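Local coordinates for protein carboxyl esterase NP (Bacillus subtilis, PDB 4CCW) that catalyses the hydrolysis of carboxylic esters to an alcohol and a carboxylate, as a carboxylesterase of the alpha/beta hydrolase superfamily, at residues D106-L111 with T135-L140; I126-G131 with V274-Q279; L238-H243 with H250-R255. All coordinates share one frame; numbering follows the deposited sequence.

Interaction 1 (D106-L111 with T135-L140)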
ATOM      1  N   ASP A 106       9.158  10.486  10.268  1.00 32.21           N
ATOM      2  CA  ASP A 106       8.200  11.388   9.617  1.00 33.12           C
ATOM      3  C   ASP A 106       6.971  10.640   9.127  1.00 32.23           C
ATOM      4  O   ASP A 106       5.848  11.049   9.399  1.00 32.54           O
ATOM      5  CB  ASP A 106       8.853  12.121   8.436  1.00 34.16           C
ATOM      6  CG  ASP A 106       9.833  13.201   8.873  1.00 36.48           C
ATOM      7  OD1 ASP A 106       9.709  13.727   9.997  1.00 37.35           O
ATOM      8  OD2 ASP A 106      10.741  13.524   8.082  1.00 37.80           O
ATOM      9  N   TYR A 107       7.188   9.540   8.406  1.00 30.43           N
ATOM     10  CA  TYR A 107       6.079   8.758   7.882  1.00 30.16           C
ATOM     11  C   TYR A 107       5.160   8.179   8.969  1.00 29.61           C
ATOM     12  O   TYR A 107       3.947   8.176   8.802  1.00 30.08           O
ATOM     13  CB  TYR A 107       6.592   7.664   6.937  1.00 29.26           C
ATOM     14  CG  TYR A 107       7.056   8.169   5.567  1.00 29.93           C
ATOM     15  CD1 TYR A 107       6.200   8.898   4.734  1.00 30.55           C
ATOM     16  CD2 TYR A 107       8.336   7.868   5.088  1.00 29.93           C
ATOM     17  CE1 TYR A 107       6.618   9.328   3.471  1.00 30.94           C
ATOM     18  CE2 TYR A 107       8.761   8.291   3.833  1.00 30.23           C
ATOM     19  CZ  TYR A 107       7.904   9.015   3.027  1.00 30.63           C
ATOM     20  OH  TYR A 107       8.338   9.433   1.779  1.00 31.35           O
ATOM     21  N   ALA A 108       5.723   7.689  10.074  1.00 29.75           N
ATOM     22  CA  ALA A 108       4.891   7.209  11.182  1.00 29.75           C
ATOM     23  C   ALA A 108       4.068   8.345  11.809  1.00 31.11           C
ATOM     24  O   ALA A 108       2.896   8.153  12.143  1.00 31.20           O
ATOM     25  CB  ALA A 108       5.723   6.497  12.239  1.00 29.76           C
ATOM     26  N   ASN A 109       4.687   9.512  11.966  1.00 31.68           N
ATOM     27  CA  ASN A 109       3.998  10.706  12.471  1.00 33.55           C
ATOM     28  C   ASN A 109       2.914  11.204  11.507  1.00 33.51           C
ATOM     29  O   ASN A 109       1.900  11.749  11.941  1.00 34.24           O
ATOM     30  CB  ASN A 109       4.987  11.841  12.770  1.00 34.56           C
ATOM     31  CG  ASN A 109       5.779  11.625  14.054  1.00 35.74           C
ATOM     32  OD1 ASN A 109       5.363  10.882  14.947  1.00 35.55           O
ATOM     33  ND2 ASN A 109       6.933  12.291  14.154  1.00 36.16           N
ATOM     34  N   TRP A 110       3.136  11.021  10.204  1.00 32.90           N
ATOM     35  CA  TRP A 110       2.124  11.359   9.195  1.00 33.07           C
ATOM     36  C   TRP A 110       0.897  10.502   9.425  1.00 32.76           C
ATOM     37  O   TRP A 110      -0.225  11.003   9.534  1.00 32.81           O
ATOM     38  CB  TRP A 110       2.682  11.177   7.768  1.00 32.73           C
ATOM     39  CG  TRP A 110       1.596  11.019   6.725  1.00 32.72           C
ATOM     40  CD1 TRP A 110       0.737  12.002   6.235  1.00 33.64           C
ATOM     41  CD2 TRP A 110       1.179   9.780   6.053  1.00 32.10           C
ATOM     42  NE1 TRP A 110      -0.145  11.478   5.321  1.00 33.72           N
ATOM     43  CE2 TRP A 110       0.068  10.146   5.165  1.00 32.44           C
ATOM     44  CE3 TRP A 110       1.615   8.457   6.078  1.00 30.58           C
ATOM     45  CZ2 TRP A 110      -0.572   9.208   4.367  1.00 31.78           C
ATOM     46  CZ3 TRP A 110       0.957   7.521   5.270  1.00 30.24           C
ATOM     47  CH2 TRP A 110      -0.105   7.891   4.431  1.00 30.50           C
ATOM     48  N   LEU A 111       1.114   9.200   9.543  1.00 31.39           N
ATOM     49  CA  LEU A 111       0.017   8.260   9.743  1.00 31.37           C
ATOM     50  C   LEU A 111      -0.659   8.455  11.105  1.00 32.17           C
ATOM     51  O   LEU A 111      -1.879   8.285  11.222  1.00 32.25           O
ATOM     52  CB  LEU A 111       0.514   6.826   9.542  1.00 30.17           C
ATOM     53  CG  LEU A 111      -0.516   5.705   9.337  1.00 29.95           C
ATOM     54  CD1 LEU A 111      -1.568   6.050   8.290  1.00 29.88           C
ATOM     55  CD2 LEU A 111       0.212   4.425   8.967  1.00 28.93           C
ATOM     56  N   THR A 135       3.040   0.011   7.012  1.00 22.98           N
ATOM     57  CA  THR A 135       2.295  -0.691   8.058  1.00 23.08           C
ATOM     58  C   THR A 135       3.236  -1.279   9.107  1.00 23.25           C
ATOM     59  O   THR A 135       3.018  -1.081  10.308  1.00 23.71           O
ATOM     60  CB  THR A 135       1.347  -1.772   7.481  1.00 22.89           C
ATOM     61  OG1 THR A 135       0.329  -1.127   6.701  1.00 23.27           O
ATOM     62  CG2 THR A 135       0.658  -2.553   8.617  1.00 23.16           C
ATOM     63  N   MET A 136       4.287  -1.966   8.671  1.00 22.62           N
ATOM     64  CA  MET A 136       5.226  -2.568   9.606  1.00 23.39           C
ATOM     65  C   MET A 136       5.916  -1.470  10.425  1.00 23.38           C
ATOM     66  O   MET A 136       6.051  -1.587  11.638  1.00 24.13           O
ATOM     67  CB  MET A 136       6.267  -3.432   8.875  1.00 23.54           C
ATOM     68  CG  MET A 136       7.211  -4.177   9.806  1.00 24.99           C
ATOM     69  SD  MET A 136       6.316  -5.445  10.714  1.00 28.10           S
ATOM     70  CE  MET A 136       6.531  -6.850   9.675  1.00 28.54           C
ATOM     71  N   ASN A 137       6.324  -0.399   9.758  1.00 23.23           N
ATOM     72  CA  ASN A 137       7.009   0.687  10.445  1.00 23.96           C
ATOM     73  C   ASN A 137       6.100   1.271  11.549  1.00 24.69           C
ATOM     74  O   ASN A 137       6.553   1.561  12.674  1.00 25.66           O
ATOM     75  CB  ASN A 137       7.434   1.768   9.431  1.00 24.46           C
ATOM     76  CG  ASN A 137       8.208   2.914  10.076  1.00 25.06           C
ATOM     77  OD1 ASN A 137       9.303   2.727  10.614  1.00 25.85           O
ATOM     78  ND2 ASN A 137       7.650   4.109   9.994  1.00 25.74           N
ATOM     79  N   PHE A 138       4.814   1.398  11.235  1.00 24.47           N
ATOM     80  CA  PHE A 138       3.846   2.012  12.164  1.00 25.56           C
ATOM     81  C   PHE A 138       3.540   1.116  13.360  1.00 25.76           C
ATOM     82  O   PHE A 138       3.522   1.579  14.507  1.00 26.92           O
ATOM     83  CB  PHE A 138       2.560   2.401  11.424  1.00 25.58           C
ATOM     84  CG  PHE A 138       1.586   3.209  12.251  1.00 26.75           C
ATOM     85  CD1 PHE A 138       1.823   4.558  12.512  1.00 27.42           C
ATOM     86  CD2 PHE A 138       0.423   2.633  12.736  1.00 27.01           C
ATOM     87  CE1 PHE A 138       0.914   5.313  13.250  1.00 28.60           C
ATOM     88  CE2 PHE A 138      -0.487   3.373  13.473  1.00 27.97           C
ATOM     89  CZ  PHE A 138      -0.241   4.715  13.729  1.00 28.75           C
ATOM     90  N   LEU A 139       3.283  -0.158  13.101  1.00 25.43           N
ATOM     91  CA  LEU A 139       2.942  -1.071  14.191  1.00 25.53           C
ATOM     92  C   LEU A 139       4.124  -1.271  15.145  1.00 26.32           C
ATOM     93  O   LEU A 139       3.913  -1.506  16.332  1.00 26.55           O
ATOM     94  CB  LEU A 139       2.376  -2.403  13.660  1.00 24.86           C
ATOM     95  CG  LEU A 139       3.318  -3.378  12.944  1.00 23.97           C
ATOM     96  CD1 LEU A 139       3.970  -4.326  13.947  1.00 24.73           C
ATOM     97  CD2 LEU A 139       2.567  -4.168  11.869  1.00 23.84           C
ATOM     98  N   LEU A 140       5.355  -1.176  14.640  1.00 26.15           N
ATOM     99  CA  LEU A 140       6.532  -1.302  15.503  1.00 27.54           C
ATOM    100  C   LEU A 140       6.701  -0.081  16.396  1.00 29.23           C
ATOM    101  O   LEU A 140       7.143  -0.198  17.536  1.00 30.51           O
ATOM    102  CB  LEU A 140       7.807  -1.538  14.689  1.00 27.10           C
ATOM    103  CG  LEU A 140       7.977  -2.906  14.019  1.00 26.25           C
ATOM    104  CD1 LEU A 140       9.271  -2.946  13.233  1.00 26.23           C
ATOM    105  CD2 LEU A 140       7.953  -4.047  15.025  1.00 26.83           C
TER

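Interaction 2 (I126-G131 with V274-Q279)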
ATOM      1  N   ILE A 126      -4.327  -2.960   6.593  1.00 25.98           N
ATOM      2  CA  ILE A 126      -3.904  -3.796   5.483  1.00 25.31           C
ATOM      3  C   ILE A 126      -3.032  -2.917   4.617  1.00 24.98           C
ATOM      4  O   ILE A 126      -3.407  -1.791   4.284  1.00 25.48           O
ATOM      5  CB  ILE A 126      -5.099  -4.317   4.655  1.00 25.48           C
ATOM      6  CG1 ILE A 126      -6.046  -5.144   5.547  1.00 26.18           C
ATOM      7  CG2 ILE A 126      -4.620  -5.131   3.457  1.00 24.88           C
ATOM      8  CD1 ILE A 126      -7.401  -5.435   4.912  1.00 27.08           C
ATOM      9  N   GLY A 127      -1.864  -3.432   4.251  1.00 24.22           N
ATOM     10  CA  GLY A 127      -0.951  -2.678   3.404  1.00 23.47           C
ATOM     11  C   GLY A 127      -0.280  -3.611   2.433  1.00 23.09           C
ATOM     12  O   GLY A 127       0.169  -4.699   2.819  1.00 22.93           O
ATOM     13  N   LEU A 128      -0.216  -3.196   1.163  1.00 22.96           N
ATOM     14  CA  LEU A 128       0.474  -3.975   0.152  1.00 22.69           C
ATOM     15  C   LEU A 128       1.677  -3.182  -0.355  1.00 22.73           C
ATOM     16  O   LEU A 128       1.617  -1.945  -0.457  1.00 22.42           O
ATOM     17  CB  LEU A 128      -0.488  -4.357  -0.990  1.00 23.07           C
ATOM     18  CG  LEU A 128       0.034  -5.252  -2.117  1.00 23.00           C
ATOM     19  CD1 LEU A 128      -0.991  -6.312  -2.509  1.00 23.60           C
ATOM     20  CD2 LEU A 128       0.444  -4.407  -3.313  1.00 23.79           C
ATOM     21  N   SER A 129       2.767  -3.891  -0.672  1.00 22.50           N
ATOM     22  CA  SER A 129       3.971  -3.242  -1.257  1.00 22.29           C
ATOM     23  C   SER A 129       4.451  -2.089  -0.354  1.00 21.87           C
ATOM     24  O   SER A 129       4.637  -2.288   0.840  1.00 21.12           O
ATOM     25  CB  SER A 129       3.700  -2.812  -2.724  1.00 24.03           C
ATOM     26  OG  SER A 129       4.468  -1.678  -3.156  1.00 27.00           O
ATOM     27  N   LEU A 130       4.611  -0.886  -0.898  1.00 21.79           N
ATOM     28  CA  LEU A 130       4.974   0.289  -0.083  1.00 22.00           C
ATOM     29  C   LEU A 130       4.127   0.431   1.190  1.00 22.06           C
ATOM     30  O   LEU A 130       4.663   0.667   2.285  1.00 22.05           O
ATOM     31  CB  LEU A 130       4.903   1.568  -0.939  1.00 22.67           C
ATOM     32  CG  LEU A 130       5.333   2.879  -0.277  1.00 23.38           C
ATOM     33  CD1 LEU A 130       6.761   2.770   0.248  1.00 23.31           C
ATOM     34  CD2 LEU A 130       5.185   4.043  -1.256  1.00 24.22           C
ATOM     35  N   GLY A 131       2.816   0.253   1.038  1.00 21.93           N
ATOM     36  CA  GLY A 131       1.859   0.320   2.144  1.00 22.14           C
ATOM     37  C   GLY A 131       2.119  -0.723   3.217  1.00 21.53           C
ATOM     38  O   GLY A 131       1.861  -0.474   4.384  1.00 21.91           O
ATOM     39  N   VAL A 274       1.097  -8.508  -6.771  1.00 23.98           N
ATOM     40  CA  VAL A 274      -0.151  -7.770  -6.583  1.00 24.46           C
ATOM     41  C   VAL A 274      -1.268  -8.769  -6.276  1.00 25.09           C
ATOM     42  O   VAL A 274      -2.292  -8.868  -6.979  1.00 26.04           O
ATOM     43  CB  VAL A 274      -0.452  -6.852  -7.792  1.00 25.95           C
ATOM     44  CG1 VAL A 274      -1.492  -5.804  -7.409  1.00 26.45           C
ATOM     45  CG2 VAL A 274       0.827  -6.150  -8.245  1.00 25.49           C
ATOM     46  N   LEU A 275      -1.058  -9.526  -5.203  1.00 24.41           N
ATOM     47  CA  LEU A 275      -1.886 -10.684  -4.910  1.00 25.17           C
ATOM     48  C   LEU A 275      -3.355 -10.362  -4.580  1.00 26.24           C
ATOM     49  O   LEU A 275      -4.248 -11.178  -4.818  1.00 26.71           O
ATOM     50  CB  LEU A 275      -1.212 -11.558  -3.834  1.00 25.01           C
ATOM     51  CG  LEU A 275      -0.801 -10.982  -2.484  1.00 24.01           C
ATOM     52  CD1 LEU A 275      -2.008 -10.901  -1.565  1.00 24.06           C
ATOM     53  CD2 LEU A 275       0.253 -11.867  -1.827  1.00 23.85           C
ATOM     54  N   SER A 276      -3.594  -9.162  -4.057  1.00 25.84           N
ATOM     55  CA  SER A 276      -4.950  -8.679  -3.771  1.00 27.29           C
ATOM     56  C   SER A 276      -5.810  -8.523  -5.038  1.00 28.35           C
ATOM     57  O   SER A 276      -7.047  -8.612  -4.980  1.00 29.81           O
ATOM     58  CB  SER A 276      -4.872  -7.344  -3.012  1.00 26.47           C
ATOM     59  OG  SER A 276      -4.178  -6.363  -3.772  1.00 27.48           O
ATOM     60  N   MET A 277      -5.148  -8.310  -6.174  1.00 28.50           N
ATOM     61  CA  MET A 277      -5.817  -8.089  -7.465  1.00 30.13           C
ATOM     62  C   MET A 277      -5.877  -9.372  -8.283  1.00 31.21           C
ATOM     63  O   MET A 277      -6.817  -9.574  -9.068  1.00 33.14           O
ATOM     64  CB  MET A 277      -5.118  -6.957  -8.257  1.00 30.24           C
ATOM     65  CG  MET A 277      -5.054  -5.636  -7.492  1.00 29.95           C
ATOM     66  SD  MET A 277      -4.440  -4.175  -8.342  1.00 31.02           S
ATOM     67  CE  MET A 277      -5.922  -3.666  -9.209  1.00 33.16           C
ATOM     68  N   GLU A 278      -4.905 -10.257  -8.066  1.00 30.19           N
ATOM     69  CA  GLU A 278      -4.873 -11.551  -8.760  1.00 31.52           C
ATOM     70  C   GLU A 278      -5.737 -12.608  -8.103  1.00 31.90           C
ATOM     71  O   GLU A 278      -6.349 -13.423  -8.789  1.00 33.45           O
ATOM     72  CB  GLU A 278      -3.446 -12.063  -8.885  1.00 31.11           C
ATOM     73  CG  GLU A 278      -2.552 -11.134  -9.689  1.00 31.82           C
ATOM     74  CD  GLU A 278      -1.090 -11.346  -9.375  1.00 30.92           C
ATOM     75  OE1 GLU A 278      -0.765 -11.663  -8.214  1.00 30.54           O
ATOM     76  OE2 GLU A 278      -0.274 -11.207 -10.299  1.00 32.24           O
ATOM     77  N   GLN A 279      -5.781 -12.614  -6.777  1.00 30.59           N
ATOM     78  CA  GLN A 279      -6.577 -13.616  -6.095  1.00 31.94           C
ATOM     79  C   GLN A 279      -7.518 -12.972  -5.070  1.00 31.95           C
ATOM     80  O   GLN A 279      -7.435 -13.274  -3.883  1.00 31.31           O
ATOM     81  CB  GLN A 279      -5.678 -14.720  -5.495  1.00 31.25           C
ATOM     82  CG  GLN A 279      -4.958 -15.599  -6.540  1.00 32.11           C
ATOM     83  CD  GLN A 279      -5.883 -16.540  -7.313  1.00 34.72           C
ATOM     84  OE1 GLN A 279      -6.939 -16.916  -6.828  1.00 35.89           O
ATOM     85  NE2 GLN A 279      -5.472 -16.936  -8.520  1.00 35.70           N
TER

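Interaction 3 (L238-H243 with H250-R255)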
ATOM      1  N   LEU A 238       1.032 -12.238   7.330  1.00 22.92           N
ATOM      2  CA  LEU A 238       1.892 -11.957   6.188  1.00 22.05           C
ATOM      3  C   LEU A 238       1.484 -12.827   5.017  1.00 22.31           C
ATOM      4  O   LEU A 238       1.571 -14.041   5.100  1.00 22.57           O
ATOM      5  CB  LEU A 238       3.372 -12.180   6.542  1.00 21.31           C
ATOM      6  CG  LEU A 238       4.378 -12.081   5.384  1.00 20.68           C
ATOM      7  CD1 LEU A 238       4.409 -10.650   4.826  1.00 20.26           C
ATOM      8  CD2 LEU A 238       5.788 -12.471   5.859  1.00 20.17           C
ATOM      9  N   LEU A 239       0.998 -12.194   3.948  1.00 22.28           N
ATOM     10  CA  LEU A 239       0.685 -12.877   2.699  1.00 22.92           C
ATOM     11  C   LEU A 239       1.675 -12.513   1.618  1.00 22.28           C
ATOM     12  O   LEU A 239       1.937 -11.326   1.375  1.00 22.49           O
ATOM     13  CB  LEU A 239      -0.722 -12.523   2.204  1.00 24.26           C
ATOM     14  CG  LEU A 239      -1.897 -12.809   3.127  1.00 25.06           C
ATOM     15  CD1 LEU A 239      -3.213 -12.506   2.414  1.00 26.17           C
ATOM     16  CD2 LEU A 239      -1.889 -14.254   3.639  1.00 25.84           C
ATOM     17  N   LEU A 240       2.212 -13.544   0.973  1.00 22.26           N
ATOM     18  CA  LEU A 240       3.174 -13.400  -0.111  1.00 22.21           C
ATOM     19  C   LEU A 240       2.674 -14.246  -1.273  1.00 23.21           C
ATOM     20  O   LEU A 240       1.914 -15.189  -1.064  1.00 23.68           O
ATOM     21  CB  LEU A 240       4.555 -13.887   0.343  1.00 21.60           C
ATOM     22  CG  LEU A 240       5.202 -13.121   1.502  1.00 21.08           C
ATOM     23  CD1 LEU A 240       6.058 -14.041   2.371  1.00 20.84           C
ATOM     24  CD2 LEU A 240       6.001 -11.942   0.930  1.00 20.29           C
ATOM     25  N   GLY A 241       3.081 -13.903  -2.490  1.00 23.50           N
ATOM     26  CA  GLY A 241       2.646 -14.642  -3.688  1.00 24.66           C
ATOM     27  C   GLY A 241       3.732 -15.551  -4.239  1.00 25.05           C
ATOM     28  O   GLY A 241       4.892 -15.159  -4.301  1.00 24.14           O
ATOM     29  N   GLU A 242       3.366 -16.772  -4.647  1.00 26.46           N
ATOM     30  CA  GLU A 242       4.358 -17.721  -5.179  1.00 27.00           C
ATOM     31  C   GLU A 242       5.145 -17.154  -6.360  1.00 26.51           C
ATOM     32  O   GLU A 242       6.320 -17.472  -6.529  1.00 26.50           O
ATOM     33  CB  GLU A 242       3.722 -19.086  -5.543  1.00 29.17           C
ATOM     34  CG  GLU A 242       2.784 -19.069  -6.741  1.00 30.99           C
ATOM     35  CD  GLU A 242       2.375 -20.463  -7.239  1.00 32.72           C
ATOM     36  OE1 GLU A 242       3.221 -21.370  -7.368  1.00 33.50           O
ATOM     37  OE2 GLU A 242       1.187 -20.655  -7.524  1.00 34.82           O
ATOM     38  N   HIS A 243       4.492 -16.302  -7.151  1.00 25.98           N
ATOM     39  CA  HIS A 243       5.110 -15.725  -8.341  1.00 26.23           C
ATOM     40  C   HIS A 243       5.755 -14.378  -8.081  1.00 24.91           C
ATOM     41  O   HIS A 243       6.087 -13.656  -9.022  1.00 25.23           O
ATOM     42  CB  HIS A 243       4.105 -15.715  -9.492  1.00 27.52           C
ATOM     43  CG  HIS A 243       3.669 -17.104  -9.911  1.00 29.27           C
ATOM     44  ND1 HIS A 243       2.371 -17.465 -10.033  1.00 30.33           N
ATOM     45  CD2 HIS A 243       4.421 -18.245 -10.175  1.00 30.24           C
ATOM     46  CE1 HIS A 243       2.301 -18.770 -10.398  1.00 31.77           C
ATOM     47  NE2 HIS A 243       3.561 -19.242 -10.487  1.00 31.72           N
ATOM     48  N   HIS A 250       9.658 -17.189  -0.519  1.00 22.22           N
ATOM     49  CA  HIS A 250       9.935 -18.198   0.526  1.00 22.63           C
ATOM     50  C   HIS A 250      11.050 -17.786   1.457  1.00 22.48           C
ATOM     51  O   HIS A 250      10.977 -18.004   2.680  1.00 22.50           O
ATOM     52  CB  HIS A 250      10.117 -19.590  -0.084  1.00 24.07           C
ATOM     53  CG  HIS A 250       8.819 -20.186  -0.584  1.00 25.18           C
ATOM     54  ND1 HIS A 250       7.938 -20.794   0.236  1.00 26.02           N
ATOM     55  CD2 HIS A 250       8.251 -20.206  -1.858  1.00 25.70           C
ATOM     56  CE1 HIS A 250       6.867 -21.212  -0.480  1.00 26.75           C
ATOM     57  NE2 HIS A 250       7.059 -20.846  -1.761  1.00 26.42           N
ATOM     58  N   SER A 251      12.072 -17.132   0.908  1.00 22.20           N
ATOM     59  CA  SER A 251      13.102 -16.530   1.743  1.00 22.16           C
ATOM     60  C   SER A 251      12.484 -15.465   2.662  1.00 21.14           C
ATOM     61  O   SER A 251      12.864 -15.373   3.819  1.00 21.66           O
ATOM     62  CB  SER A 251      14.205 -15.907   0.886  1.00 22.88           C
ATOM     63  OG  SER A 251      14.645 -16.837  -0.098  1.00 24.80           O
ATOM     64  N   ALA A 252      11.559 -14.652   2.140  1.00 20.27           N
ATOM     65  CA  ALA A 252      10.877 -13.630   2.941  1.00 19.86           C
ATOM     66  C   ALA A 252      10.075 -14.240   4.088  1.00 19.98           C
ATOM     67  O   ALA A 252      10.148 -13.763   5.227  1.00 19.73           O
ATOM     68  CB  ALA A 252       9.965 -12.771   2.067  1.00 19.89           C
ATOM     69  N   LEU A 253       9.303 -15.283   3.775  1.00 19.95           N
ATOM     70  CA  LEU A 253       8.516 -15.985   4.791  1.00 20.40           C
ATOM     71  C   LEU A 253       9.449 -16.544   5.869  1.00 21.04           C
ATOM     72  O   LEU A 253       9.135 -16.481   7.064  1.00 20.78           O
ATOM     73  CB  LEU A 253       7.676 -17.105   4.161  1.00 21.00           C
ATOM     74  CG  LEU A 253       6.808 -17.930   5.140  1.00 21.45           C
ATOM     75  CD1 LEU A 253       5.515 -18.372   4.477  1.00 22.10           C
ATOM     76  CD2 LEU A 253       7.588 -19.135   5.622  1.00 22.31           C
ATOM     77  N   HIS A 254      10.581 -17.101   5.448  1.00 21.20           N
ATOM     78  CA  HIS A 254      11.521 -17.708   6.391  1.00 22.14           C
ATOM     79  C   HIS A 254      11.990 -16.678   7.377  1.00 21.34           C
ATOM     80  O   HIS A 254      11.899 -16.891   8.588  1.00 21.24           O
ATOM     81  CB  HIS A 254      12.705 -18.361   5.671  1.00 23.88           C
ATOM     82  CG  HIS A 254      13.841 -18.717   6.597  1.00 26.38           C
ATOM     83  ND1 HIS A 254      14.853 -17.878   6.843  1.00 27.38           N
ATOM     84  CD2 HIS A 254      14.062 -19.842   7.378  1.00 28.29           C
ATOM     85  CE1 HIS A 254      15.701 -18.440   7.727  1.00 28.86           C
ATOM     86  NE2 HIS A 254      15.215 -19.636   8.058  1.00 29.65           N
ATOM     87  N   ARG A 255      12.445 -15.520   6.890  1.00 20.39           N
ATOM     88  CA  ARG A 255      12.971 -14.523   7.819  1.00 20.19           C
ATOM     89  C   ARG A 255      11.868 -13.981   8.747  1.00 20.04           C
ATOM     90  O   ARG A 255      12.060 -13.898   9.966  1.00 20.28           O
ATOM     91  CB  ARG A 255      13.701 -13.374   7.077  1.00 19.83           C
ATOM     92  CG  ARG A 255      14.321 -12.384   8.063  1.00 20.35           C
ATOM     93  CD  ARG A 255      15.443 -11.542   7.481  1.00 20.58           C
ATOM     94  NE  ARG A 255      16.033 -10.765   8.580  1.00 20.99           N
ATOM     95  CZ  ARG A 255      15.748  -9.490   8.870  1.00 21.21           C
ATOM     96  NH1 ARG A 255      14.907  -8.772   8.117  1.00 21.09           N
ATOM     97  NH2 ARG A 255      16.342  -8.914   9.904  1.00 21.76           N
TER

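Interaction 1 (D106-L111 with T135-L140)
Ala108 and Phe138, their CA atoms 5.4 Å apart, mark where helix segments 106-111 and 135-140 pass one another at a signed crossing angle of -80°, with 9.4 Å between the axes. Phe138 buries more surface here than any other residue of the two segments. With CG anti to the backbone N (chi1 -172°), the ring reaches across to helix 104-118 and meets it in two ways. Leu111 lays its CD2 methyl over one face, 4.1 Å from the ring centroid and 24° off the normal, a CH-pi contact displaced toward the rim. At the edge, Ala108 O lies in the ring plane, 3.6 Å from Phe138 CE1. Beside this pair, Asn137 brings ND2 to 3.8 Å from Ala108 CB; the amide is held from both ends, ND2 donating to Arg104 O and OD1 accepting from Arg141 NE, which fixes its rotation in a buried setting. With a serine in place of Phe138, Leu111 CD2 would probably lose the face it rests on and a gap would open between the helices. Leu111 and Phe138 both also touch Met125 of strand 123-128, an example of the helix layer packing on the central sheet in the alpha/beta hydrolase fold.

Interaction 2 (I126-G131 with V274-Q279)
Leu128 extends CG anti to its backbone N (chi1 -177°), while Ser276 holds OG between its N and carbonyl carbon (chi1 59°), and these two torsions bring Leu128 CD1 to 3.4 Å from Ser276 OG. Leu128, on strand 123-128, sits between Gly127 and Ser129 in a Gly127-Ser129-Gly131 pattern that fits the nucleophile elbow of alpha/beta hydrolases; Ser129, part of the ligand pocket, is probably the nucleophile. The methyl comes up against the first turn of helix 275-278, also lying 4.0 Å from Ser276 CB and 4.2 Å from Leu275 N, so a single leucine branch makes the closest approaches to a chain that follows directly on His273, the likely proton acceptor of the active site. The contact is one of packing alone and wholly buried, with Leu152 of the neighbouring strand touching both Leu128 and Leu275. Ser129 itself has a positive phi of 55°, the strained turn expected of an elbow; its OG is hydrogen-bonded to Ala63 N, and the residue touches the bound (2-hydroxyethoxy)acetic acid. A CB on Gly127 would fall 2.3 Å from Gly131 O. Across the contact, Val274 O accepts from both Met277 N, at 3.0 Å, and Glu278 N, at 3.2 Å.

Interaction 3 (L238-H243 with H250-R255)
Leu240 drives its CD1 methyl against the backbone of helix segment 250-255, reaching 3.7 Å from Leu253 N, 3.9 Å from Leu253 CB and 4.1 Å from Ala252 CB. The methyl thus sits at the junction of two successive residues of the helix and meets the start of Leu253 rather than its tip. A chi1 of -63° puts CG beside the backbone N and anti to the carbonyl carbon, from where CD1 reaches the helix. Ala252 offers only its CB to the contact; the nearest CA atoms across it, of Leu240 and Leu253, are 7.7 Å apart. One step back along the same side of the strand, Leu238 CD2 lies 3.8 Å from Leu240 CD1 and 4.6 Å from Leu253 CA, and Leu238 also touches Ala256 a turn further along the helix. The pair is the first half of a beta-alpha-beta crossover, in which strand 236-241 leads through helix 249-259 into the parallel strand 263-268. In alpha/beta hydrolases the loop after the strand in this place usually carries the acid of the catalytic triad. Tyr247 of the connecting loop and Pro249 at the start of the helix also pack on Leu240. At the far end of the helix segment, Arg255 forms a salt bridge with Asp226 through NH2.

The three contacts are arranged around one central sheet. Interactions 1 and 2, with centres about 18 Å apart, share helix 130-141, which leaves the elbow and runs into the helix pair; they meet where Thr135 OG1 lies 3.9 Å from Gly127 CA. Interaction 3 is nested in the chain loop closed by interaction 2, its centre about 13 Å from that of interaction 2, and the two are joined by Leu275 CD2 packing 3.4 Å from Leu240 C. Interactions 1 and 3 do not touch, their nearest atoms being about 7 Å apart. Interaction 2 is the contact at the pocket, holding Ser129, with the Val274 side chain about 6 Å from the ligand; in interaction 3, the Leu240 side chain stands about 7 Å from that of His273.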